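Long-range contacts in putative uncharacterized protein TTHB189 (Thermus thermophilus, PDB 2ZCA), which belongs to the CasB/Cse2 family of CRISPR-associated proteins and probably takes part in CRISPR-based defence against viruses and plasmids: residues Thr81-Leu86 against Ala147-Glu152; Pro43-Phe48 against Ala61-Ala66; Ala102-Asp107 against Leu136-Pro141; Ala70-Asp75 against Gln117-Val122. All blocks are in the same frame, centred on the assembly; numbering follows the deposited sequence.

In the fold
All four contacts belong to one compact, all-helical Cse2 fold. Interactions 1, 2 and 3 are largely buried, whereas interaction 4 is partly exposed. Interactions 2 and 4 share helix 56-71, and lie at successive points along it. Interactions 1 and 2, on opposite sides of the chain's centre, each join two helices: the first is polar, built round a buried glutamate, and the second mainly aromatic. Interaction 3 sets an indole edge against backbone carbonyls, and interaction 4 brings a lysine to a helix end. Interaction 1 touches 3 through Trp149 and 4 through Leu82 and Leu86, while Leu103 and Ala118 bring 3 and 4 together.

Interaction 1. Residues Thr81-Leu86 against Ala147-Glu152; sequences TLARAL and ARWARE
Thr81 and Glu152 form the polar centre of this contact between two helical segments whose axes cross at -39°. Thr81 OG1 donates to Glu152 OE1 at 2.9 Å, arriving from well above the carboxylate plane. The same hydroxyl, placed between the backbone N and carbonyl carbon (chi1 66°), accepts from Arg84 N at 3.2 Å; a threonine suits this N-cap because one group serves both bonds. A water links Ala83 N to Glu152 OE1. The other oxygen, OE2, takes a side-on salt bridge: Arg148 NE (2.9 Å) and NH1 (3.0 Å) both reach it, from one face of the carboxylate and in the guanidinium plane. With both oxygens engaged, the buried carboxylate would probably stay ionised.

The apolar contacts are Ala83 CB to Trp149 CB (4.2 Å) and Leu82 CD2 to Trp149 CH2 (4.0 Å). The small Ala83 side chain lets the helices come close, its CA 5.6 Å from that of Trp149. Toward solvent, a second water spans Arg84 NE and Glu152 O, while Arg84 NH1 bonds Gly79 O.

Helix 111-121 covers Leu82, helix 96-104 packs on Ala83 and Trp149, and Asp134 of helix 128-136 receives both Trp149 NE1 and Arg148 NH1.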
# COMPACT_ATOMS: atom_id res chain seq x y z
N THR A 81 -10.77 -2.79 -2.25
CA THR A 81 -9.90 -2.13 -1.28
C THR A 81 -9.39 -3.10 -0.24
O THR A 81 -9.97 -4.16 -0.03
CB THR A 81 -10.63 -0.99 -0.56
OG1 THR A 81 -11.68 -1.54 0.26
CG2 THR A 81 -11.24 -0.02 -1.56
N LEU A 82 -8.30 -2.72 0.43
CA LEU A 82 -7.73 -3.57 1.46
C LEU A 82 -8.78 -3.86 2.53
O LEU A 82 -8.87 -4.98 3.03
CB LEU A 82 -6.51 -2.90 2.10
CG LEU A 82 -5.85 -3.68 3.24
CD1 LEU A 82 -5.53 -5.11 2.80
CD2 LEU A 82 -4.57 -2.97 3.67
N ALA A 83 -9.59 -2.85 2.88
CA ALA A 83 -10.62 -3.04 3.90
C ALA A 83 -11.62 -4.11 3.48
O ALA A 83 -12.02 -4.94 4.29
CB ALA A 83 -11.35 -1.72 4.17
N ARG A 84 -12.03 -4.08 2.21
CA ARG A 84 -12.97 -5.07 1.71
C ARG A 84 -12.31 -6.45 1.68
O ARG A 84 -12.92 -7.45 2.03
CB ARG A 84 -13.47 -4.67 0.32
CG ARG A 84 -14.43 -3.48 0.37
CD ARG A 84 -14.66 -2.82 -0.99
NE ARG A 84 -15.59 -1.69 -0.87
CZ ARG A 84 -15.81 -0.79 -1.83
NH1 ARG A 84 -15.17 -0.88 -2.99
NH2 ARG A 84 -16.67 0.20 -1.62
N ALA A 85 -11.04 -6.49 1.27
CA ALA A 85 -10.31 -7.75 1.21
C ALA A 85 -10.15 -8.35 2.60
O ALA A 85 -10.16 -9.57 2.77
CB ALA A 85 -8.94 -7.53 0.57
N LEU A 86 -10.00 -7.49 3.61
CA LEU A 86 -9.86 -7.96 4.98
C LEU A 86 -11.18 -8.53 5.48
O LEU A 86 -11.19 -9.53 6.20
CB LEU A 86 -9.38 -6.82 5.90
CG LEU A 86 -7.88 -6.51 5.81
CD1 LEU A 86 -7.56 -5.19 6.51
CD2 LEU A 86 -7.09 -7.66 6.43
N ALA A 147 -12.09 6.18 9.01
CA ALA A 147 -13.54 6.04 9.13
C ALA A 147 -14.12 5.42 7.86
O ALA A 147 -15.04 4.61 7.93
CB ALA A 147 -14.18 7.39 9.40
N ARG A 148 -13.58 5.79 6.71
CA ARG A 148 -14.08 5.26 5.44
C ARG A 148 -13.72 3.78 5.31
O ARG A 148 -14.49 3.00 4.74
CB ARG A 148 -13.51 6.03 4.25
CG ARG A 148 -14.39 5.94 3.00
CD ARG A 148 -13.62 6.26 1.73
NE ARG A 148 -12.76 5.15 1.33
CZ ARG A 148 -11.45 5.23 1.16
NH1 ARG A 148 -10.76 4.15 0.80
NH2 ARG A 148 -10.82 6.38 1.35
N TRP A 149 -12.56 3.39 5.83
CA TRP A 149 -12.17 1.98 5.76
C TRP A 149 -13.17 1.18 6.59
O TRP A 149 -13.60 0.10 6.20
CB TRP A 149 -10.75 1.80 6.31
CG TRP A 149 -9.69 2.08 5.29
CD1 TRP A 149 -9.76 2.99 4.27
CD2 TRP A 149 -8.39 1.49 5.22
NE1 TRP A 149 -8.57 2.99 3.56
CE2 TRP A 149 -7.72 2.08 4.12
CE3 TRP A 149 -7.72 0.52 5.97
CZ2 TRP A 149 -6.41 1.73 3.76
CZ3 TRP A 149 -6.42 0.16 5.61
CH2 TRP A 149 -5.78 0.77 4.51
N ALA A 150 -13.54 1.73 7.75
CA ALA A 150 -14.50 1.06 8.61
C ALA A 150 -15.82 0.91 7.86
O ALA A 150 -16.47 -0.13 7.96
CB ALA A 150 -14.70 1.86 9.89
N ARG A 151 -16.19 1.94 7.10
CA ARG A 151 -17.42 1.92 6.31
C ARG A 151 -17.36 0.82 5.25
O ARG A 151 -18.33 0.09 5.03
CB ARG A 151 -17.62 3.27 5.62
CG ARG A 151 -18.97 3.42 4.90
CD ARG A 151 -19.01 4.71 4.07
NE ARG A 151 -18.21 4.60 2.86
CZ ARG A 151 -17.83 5.64 2.11
NH1 ARG A 151 -18.17 6.87 2.46
NH2 ARG A 151 -17.10 5.44 1.02
N GLU A 152 -16.21 0.70 4.59
CA GLU A 152 -16.04 -0.32 3.55
C GLU A 152 -16.06 -1.73 4.15
O GLU A 152 -16.65 -2.65 3.57
CB GLU A 152 -14.72 -0.10 2.81
CG GLU A 152 -14.53 1.30 2.26
CD GLU A 152 -13.21 1.49 1.53
OE1 GLU A 152 -12.24 0.76 1.85
OE2 GLU A 152 -13.13 2.38 0.66
O HOH W 1 -9.51 0.16 2.34
O HOH W 2 -17.57 -2.33 0.85

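Interaction 2. Residues Pro43-Phe48 against Ala61-Ala66; sequences PYVEPF and AHYLVA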
# COMPACT_ATOMS: atom_id res chain seq x y z
N PRO A 43 16.25 3.80 -7.22
CA PRO A 43 16.29 4.11 -8.66
C PRO A 43 14.96 3.87 -9.37
O PRO A 43 14.72 4.39 -10.46
CB PRO A 43 17.39 3.18 -9.18
CG PRO A 43 18.31 3.07 -8.01
CD PRO A 43 17.34 2.89 -6.85
N TYR A 44 14.09 3.07 -8.76
CA TYR A 44 12.80 2.72 -9.35
C TYR A 44 11.65 3.60 -8.89
O TYR A 44 10.55 3.53 -9.45
CB TYR A 44 12.47 1.26 -9.05
CG TYR A 44 13.50 0.29 -9.57
CD1 TYR A 44 13.58 0.01 -10.93
CD2 TYR A 44 14.41 -0.31 -8.71
CE1 TYR A 44 14.56 -0.86 -11.43
CE2 TYR A 44 15.39 -1.18 -9.19
CZ TYR A 44 15.46 -1.45 -10.55
OH TYR A 44 16.43 -2.31 -11.02
N VAL A 45 11.90 4.43 -7.88
CA VAL A 45 10.86 5.30 -7.35
C VAL A 45 11.17 6.79 -7.47
O VAL A 45 10.28 7.59 -7.77
CB VAL A 45 10.59 4.96 -5.87
CG1 VAL A 45 9.55 5.91 -5.28
CG2 VAL A 45 10.11 3.51 -5.75
N GLU A 46 12.43 7.16 -7.25
CA GLU A 46 12.81 8.57 -7.31
C GLU A 46 12.49 9.27 -8.64
O GLU A 46 12.08 10.43 -8.64
CB GLU A 46 14.29 8.73 -6.96
CG GLU A 46 14.60 8.46 -5.48
CD GLU A 46 13.79 9.33 -4.53
OE1 GLU A 46 13.57 10.52 -4.84
OE2 GLU A 46 13.37 8.82 -3.46
N PRO A 47 12.69 8.59 -9.78
CA PRO A 47 12.38 9.25 -11.05
C PRO A 47 10.91 9.69 -11.09
O PRO A 47 10.56 10.67 -11.75
CB PRO A 47 12.69 8.17 -12.08
CG PRO A 47 13.86 7.48 -11.46
CD PRO A 47 13.41 7.33 -10.01
N PHE A 48 10.06 8.96 -10.39
CA PHE A 48 8.64 9.30 -10.33
C PHE A 48 8.41 10.45 -9.35
O PHE A 48 7.75 11.44 -9.68
CB PHE A 48 7.81 8.09 -9.88
CG PHE A 48 6.34 8.40 -9.73
CD1 PHE A 48 5.49 8.36 -10.83
CD2 PHE A 48 5.82 8.77 -8.49
CE1 PHE A 48 4.14 8.69 -10.70
CE2 PHE A 48 4.47 9.11 -8.35
CZ PHE A 48 3.63 9.07 -9.46
N ALA A 61 5.34 6.74 1.72
CA ALA A 61 4.08 6.10 1.36
C ALA A 61 4.23 5.43 -0.00
O ALA A 61 3.78 4.30 -0.21
CB ALA A 61 2.95 7.12 1.32
N HIS A 62 4.87 6.13 -0.94
CA HIS A 62 5.08 5.57 -2.28
C HIS A 62 5.96 4.32 -2.22
O HIS A 62 5.67 3.32 -2.88
CB HIS A 62 5.73 6.60 -3.21
CG HIS A 62 4.81 7.69 -3.65
ND1 HIS A 62 4.42 8.73 -2.83
CD2 HIS A 62 4.22 7.93 -4.85
CE1 HIS A 62 3.65 9.56 -3.50
NE2 HIS A 62 3.51 9.10 -4.73
N TYR A 63 7.03 4.38 -1.44
CA TYR A 63 7.92 3.23 -1.32
C TYR A 63 7.21 2.02 -0.73
O TYR A 63 7.42 0.89 -1.17
CB TYR A 63 9.14 3.57 -0.46
CG TYR A 63 10.23 4.30 -1.22
CD1 TYR A 63 11.09 3.60 -2.07
CD2 TYR A 63 10.39 5.68 -1.11
CE1 TYR A 63 12.07 4.26 -2.81
CE2 TYR A 63 11.36 6.35 -1.84
CZ TYR A 63 12.20 5.63 -2.68
OH TYR A 63 13.15 6.30 -3.42
N LEU A 64 6.37 2.25 0.27
CA LEU A 64 5.66 1.14 0.89
C LEU A 64 4.66 0.51 -0.09
O LEU A 64 4.55 -0.71 -0.16
CB LEU A 64 4.94 1.59 2.17
CG LEU A 64 4.13 0.53 2.92
CD1 LEU A 64 5.00 -0.67 3.26
CD2 LEU A 64 3.55 1.13 4.19
N VAL A 65 3.94 1.34 -0.84
CA VAL A 65 2.98 0.82 -1.80
C VAL A 65 3.67 0.04 -2.91
O VAL A 65 3.16 -0.98 -3.36
CB VAL A 65 2.12 1.96 -2.40
CG1 VAL A 65 1.28 1.43 -3.57
CG2 VAL A 65 1.19 2.52 -1.32
N ALA A 66 4.84 0.51 -3.36
CA ALA A 66 5.57 -0.21 -4.39
C ALA A 66 5.96 -1.59 -3.85
O ALA A 66 5.90 -2.59 -4.56
CB ALA A 66 6.83 0.57 -4.79
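Val45 lies over one face of the Tyr63 ring, joining helices 42-49 and 56-71, a consecutive helix-loop-helix pair within the all-alpha Cse2 fold. The two segments run at 133° to each other with axes 10.5 Å apart, so large side chains have to span the distance. The tight part is a CH-pi contact: Val45 CG1 stands 3.8 Å from the centroid of the Tyr63 ring, 15° off the ring normal. Val45 CB also comes within 3.5 Å of Tyr63 CE1, and CG2 meets the same rim atom, so the branched valine covers the phenol with three carbons. Phe27 of helix 20-29 packs against Val45.

Also buried, Phe48 and His62 meet rim to rim, their planes inclined to each other and neither ring over the other's face. Phe48 CE2 lies 3.7 Å from His62 CD2. Both rings also meet Phe7 of helix 3-15, making an aromatic cluster, and His62 ND1 bonds to Glu58 O one turn back in its own helix.

The more open border is at Glu46, which is partly exposed; little surface is covered there, but one short bond is made. The chain of Glu46 bends at chi2 (-56°), and a flexible acid suits this border because it can turn back to meet the tyrosine's polar end. There Tyr63 OH donates a short bond of 2.5 Å to Glu46 OE2, reaching it on the anti side of the carboxylate.

Interaction 3. Residues Ala102-Asp107 against Leu136-Pro141; sequences ALLEAD and LRWFSP
Trp138 sets its indole edge against the backbone of Leu103 and Ala106, a buried contact between the C-terminal end of helix 96-104 with the loop that follows, and the loop between helices 128-136 and 144-155. No regular pairing of secondary structure is involved; Trp138 gives the largest share of the surface. Its CG is anti to the backbone N (chi1 -165°), and the ring reaches the other segment with the edge that carries NE1 and CZ2. Trp138 NE1 donates to Ala106 O over 3.3 Å, a weak bond by length but nearly straight at 172°. Farther round the same edge, CZ2 comes within 3.2 Å of Leu103 O. Both oxygens lie near the ring plane, so the indole's polar N-H and the C-H of CZ2 on the same edge face them while its apolar bulk stays buried. Leu103 O also accepts from Ala106 N, where the chain leaves the helix. Leu104 adds a looser apolar touch, its CD2 4.4 Å from Trp138 CH2.

The donor segment forms a type I turn from Arg137 to Ser140, with Trp138 and Phe139 at its two central positions. Phe139 lies toward the outside: its CE1 is 4.2 Å from Asp107 C, and its ring makes a cation-pi contact with Arg108.

Around this loop junction, Trp149 of helix 144-155 meets Trp138 edge-to-face, Ile111 of helix 111-121 packs against the indole, and Gln146 NE2 bonds to Trp138 O.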
# COMPACT_ATOMS: atom_id res chain seq x y z
N ALA A 102 -6.84 -2.83 14.65
CA ALA A 102 -5.52 -2.37 15.07
C ALA A 102 -4.86 -1.59 13.94
O ALA A 102 -4.05 -0.68 14.17
CB ALA A 102 -4.65 -3.56 15.47
N LEU A 103 -5.19 -1.96 12.71
CA LEU A 103 -4.65 -1.28 11.54
C LEU A 103 -5.21 0.14 11.51
O LEU A 103 -4.48 1.11 11.34
CB LEU A 103 -5.04 -2.04 10.27
CG LEU A 103 -4.59 -1.42 8.94
CD1 LEU A 103 -3.09 -1.19 8.97
CD2 LEU A 103 -4.99 -2.34 7.80
N LEU A 104 -6.52 0.26 11.71
CA LEU A 104 -7.14 1.58 11.71
C LEU A 104 -6.58 2.45 12.85
O LEU A 104 -6.53 3.67 12.74
CB LEU A 104 -8.66 1.46 11.89
CG LEU A 104 -9.44 0.68 10.83
CD1 LEU A 104 -10.93 0.72 11.19
CD2 LEU A 104 -9.22 1.31 9.46
N GLU A 105 -6.15 1.80 13.93
CA GLU A 105 -5.62 2.52 15.09
C GLU A 105 -4.11 2.77 15.05
O GLU A 105 -3.57 3.43 15.94
CB GLU A 105 -5.96 1.73 16.37
CG GLU A 105 -7.45 1.53 16.58
CD GLU A 105 -7.78 0.30 17.41
OE1 GLU A 105 -6.85 -0.42 17.83
OE2 GLU A 105 -8.99 0.04 17.62
N ALA A 106 -3.44 2.27 14.02
CA ALA A 106 -1.99 2.42 13.91
C ALA A 106 -1.51 3.86 13.73
O ALA A 106 -2.07 4.63 12.95
CB ALA A 106 -1.47 1.57 12.75
N ASP A 107 -0.45 4.22 14.46
CA ASP A 107 0.11 5.56 14.34
C ASP A 107 1.34 5.50 13.44
O ASP A 107 1.63 4.47 12.84
CB ASP A 107 0.48 6.16 15.71
CG ASP A 107 1.53 5.36 16.46
OD1 ASP A 107 2.38 4.71 15.81
OD2 ASP A 107 1.51 5.40 17.70
N LEU A 136 -1.48 8.30 1.89
CA LEU A 136 -1.03 9.68 1.82
C LEU A 136 -1.82 10.59 2.76
O LEU A 136 -1.30 11.61 3.23
CB LEU A 136 -1.14 10.20 0.39
CG LEU A 136 -0.08 9.70 -0.59
CD1 LEU A 136 -0.47 10.06 -2.03
CD2 LEU A 136 1.26 10.32 -0.23
N ARG A 137 -3.06 10.23 3.04
CA ARG A 137 -3.92 11.05 3.90
C ARG A 137 -4.16 10.39 5.26
O ARG A 137 -5.02 10.83 6.03
CB ARG A 137 -5.26 11.28 3.20
CG ARG A 137 -5.14 11.95 1.83
CD ARG A 137 -6.48 11.94 1.11
NE ARG A 137 -6.90 10.58 0.74
CZ ARG A 137 -8.12 10.27 0.33
NH1 ARG A 137 -9.06 11.21 0.25
NH2 ARG A 137 -8.42 9.01 0.01
N TRP A 138 -3.39 9.36 5.56
CA TRP A 138 -3.56 8.62 6.80
C TRP A 138 -3.41 9.42 8.09
O TRP A 138 -4.07 9.12 9.09
CB TRP A 138 -2.57 7.44 6.82
CG TRP A 138 -2.88 6.41 7.86
CD1 TRP A 138 -2.36 6.33 9.12
CD2 TRP A 138 -3.78 5.31 7.73
NE1 TRP A 138 -2.88 5.23 9.78
CE2 TRP A 138 -3.76 4.59 8.95
CE3 TRP A 138 -4.61 4.85 6.70
CZ2 TRP A 138 -4.53 3.45 9.17
CZ3 TRP A 138 -5.39 3.71 6.92
CH2 TRP A 138 -5.33 3.02 8.14
N PHE A 139 -2.58 10.45 8.07
CA PHE A 139 -2.34 11.23 9.27
C PHE A 139 -3.18 12.49 9.44
O PHE A 139 -2.83 13.38 10.22
CB PHE A 139 -0.85 11.53 9.36
CG PHE A 139 -0.01 10.30 9.30
CD1 PHE A 139 -0.09 9.35 10.32
CD2 PHE A 139 0.78 10.03 8.19
CE1 PHE A 139 0.62 8.15 10.23
CE2 PHE A 139 1.49 8.83 8.09
CZ PHE A 139 1.40 7.89 9.11
N SER A 140 -4.29 12.55 8.74
CA SER A 140 -5.19 13.69 8.86
C SER A 140 -5.77 13.67 10.27
O SER A 140 -6.17 12.62 10.78
CB SER A 140 -6.32 13.59 7.85
OG SER A 140 -7.35 14.51 8.16
N PRO A 141 -5.82 14.84 10.93
CA PRO A 141 -6.38 14.90 12.29
C PRO A 141 -7.78 14.29 12.36
O PRO A 141 -8.15 13.68 13.36
CB PRO A 141 -6.38 16.39 12.58
CG PRO A 141 -5.17 16.88 11.83
CD PRO A 141 -5.30 16.15 10.51

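Interaction 4. Residues Ala70-Asp75 against Gln117-Val122; sequences ALKDGD and QAVALV
Lys72 reaches Val119 and Val122 through a bent chain: CG is anti to the carbonyl carbon (chi1 -75°), chi2 of -75° turns CD aside, and beyond that bend the chain runs extended to NZ. The amine donates to Val122 O over 2.8 Å, standing above the carbonyl plane by 48°. Gly124 O is a second acceptor for NZ, so the charge is shared between two carbonyls of the chain that leaves helix 111-121. A lysine suits this place, since the C-terminal end of a helix would be expected to carry partial negative charge. Its methylenes are used as well. CG packs 3.9 Å from Val119 CG1, and CE passes 3.2 Å from Val119 O.

Two helix ends meet here, because helix 56-71 also stops at this point, in a Schellman motif whose C-prime residue is Asp73, with positive phi. Asp73 N bonds to Ala70 O at 2.8 Å. A type I' turn from Lys72 to Asp75 overlaps it, and Gly74, also at positive phi, adopts this left-handed conformation readily because it has no side chain to clash. The turn is tied to other helices: Asp73 OD1 forms a salt bridge with Arg24 NE of helix 20-29, and Lys12 NZ of helix 3-15 bonds to Gly74 O.

Just before the turn, Leu71 supplies the apolar half of the contact. Its CD2 touches two neighbours equally closely: Val119 CG1 at 4.2 Å and Ala120 CB at 4.2 Å.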
# COMPACT_ATOMS: atom_id res chain seq x y z
N ALA A 70 4.62 -5.23 -5.23
CA ALA A 70 5.51 -6.31 -5.63
C ALA A 70 5.16 -7.61 -4.89
O ALA A 70 5.18 -8.69 -5.49
CB ALA A 70 6.96 -5.92 -5.35
N LEU A 71 4.85 -7.50 -3.61
CA LEU A 71 4.49 -8.66 -2.80
C LEU A 71 3.32 -9.40 -3.44
O LEU A 71 3.27 -10.64 -3.43
CB LEU A 71 4.11 -8.23 -1.38
CG LEU A 71 3.57 -9.32 -0.44
CD1 LEU A 71 4.67 -10.34 -0.16
CD2 LEU A 71 3.09 -8.69 0.87
N LYS A 72 2.38 -8.64 -4.00
CA LYS A 72 1.20 -9.20 -4.65
C LYS A 72 1.44 -9.39 -6.15
O LYS A 72 0.50 -9.61 -6.92
CB LYS A 72 -0.01 -8.29 -4.41
CG LYS A 72 -0.59 -8.40 -3.00
CD LYS A 72 -1.37 -9.70 -2.83
CE LYS A 72 -1.92 -9.86 -1.42
NZ LYS A 72 -2.73 -11.10 -1.27
N ASP A 73 2.70 -9.30 -6.56
CA ASP A 73 3.08 -9.46 -7.96
C ASP A 73 2.29 -8.56 -8.90
O ASP A 73 1.93 -8.96 -10.01
CB ASP A 73 2.91 -10.93 -8.36
CG ASP A 73 3.77 -11.31 -9.55
OD1 ASP A 73 4.99 -11.04 -9.51
OD2 ASP A 73 3.23 -11.87 -10.53
N GLY A 74 2.02 -7.34 -8.44
CA GLY A 74 1.29 -6.37 -9.24
C GLY A 74 -0.17 -6.67 -9.52
O GLY A 74 -0.75 -6.11 -10.45
N ASP A 75 -0.78 -7.54 -8.72
CA ASP A 75 -2.19 -7.87 -8.94
C ASP A 75 -3.11 -6.77 -8.42
O ASP A 75 -3.68 -6.87 -7.33
CB ASP A 75 -2.53 -9.21 -8.28
CG ASP A 75 -3.95 -9.66 -8.58
OD1 ASP A 75 -4.52 -9.22 -9.60
OD2 ASP A 75 -4.49 -10.48 -7.81
N GLN A 117 1.58 -6.46 7.07
CA GLN A 117 0.95 -7.65 7.63
C GLN A 117 -0.46 -7.86 7.08
O GLN A 117 -0.85 -8.99 6.78
CB GLN A 117 0.92 -7.54 9.15
CG GLN A 117 0.25 -8.72 9.84
CD GLN A 117 0.25 -8.57 11.35
OE1 GLN A 117 1.27 -8.79 12.01
NE2 GLN A 117 -0.90 -8.19 11.91
N ALA A 118 -1.22 -6.78 6.94
CA ALA A 118 -2.59 -6.87 6.43
C ALA A 118 -2.65 -7.30 4.97
O ALA A 118 -3.50 -8.10 4.58
CB ALA A 118 -3.29 -5.54 6.61
N VAL A 119 -1.76 -6.75 4.15
CA VAL A 119 -1.73 -7.11 2.74
C VAL A 119 -1.29 -8.57 2.60
O VAL A 119 -1.83 -9.30 1.77
CB VAL A 119 -0.76 -6.18 1.95
CG1 VAL A 119 -0.61 -6.66 0.52
CG2 VAL A 119 -1.29 -4.76 1.96
N ALA A 120 -0.34 -8.99 3.42
CA ALA A 120 0.15 -10.37 3.37
C ALA A 120 -0.92 -11.34 3.85
O ALA A 120 -0.92 -12.52 3.49
CB ALA A 120 1.41 -10.51 4.22
N LEU A 121 -1.84 -10.84 4.67
CA LEU A 121 -2.90 -11.66 5.23
C LEU A 121 -4.05 -11.94 4.26
O LEU A 121 -4.60 -13.04 4.24
CB LEU A 121 -3.45 -10.98 6.49
CG LEU A 121 -4.49 -11.73 7.32
CD1 LEU A 121 -3.91 -13.04 7.83
CD2 LEU A 121 -4.90 -10.85 8.50
N VAL A 122 -4.42 -10.95 3.46
CA VAL A 122 -5.54 -11.13 2.54
C VAL A 122 -5.21 -12.00 1.33
O VAL A 122 -4.05 -12.17 0.96
CB VAL A 122 -6.10 -9.78 2.03
CG1 VAL A 122 -6.46 -8.89 3.22
CG2 VAL A 122 -5.09 -9.09 1.12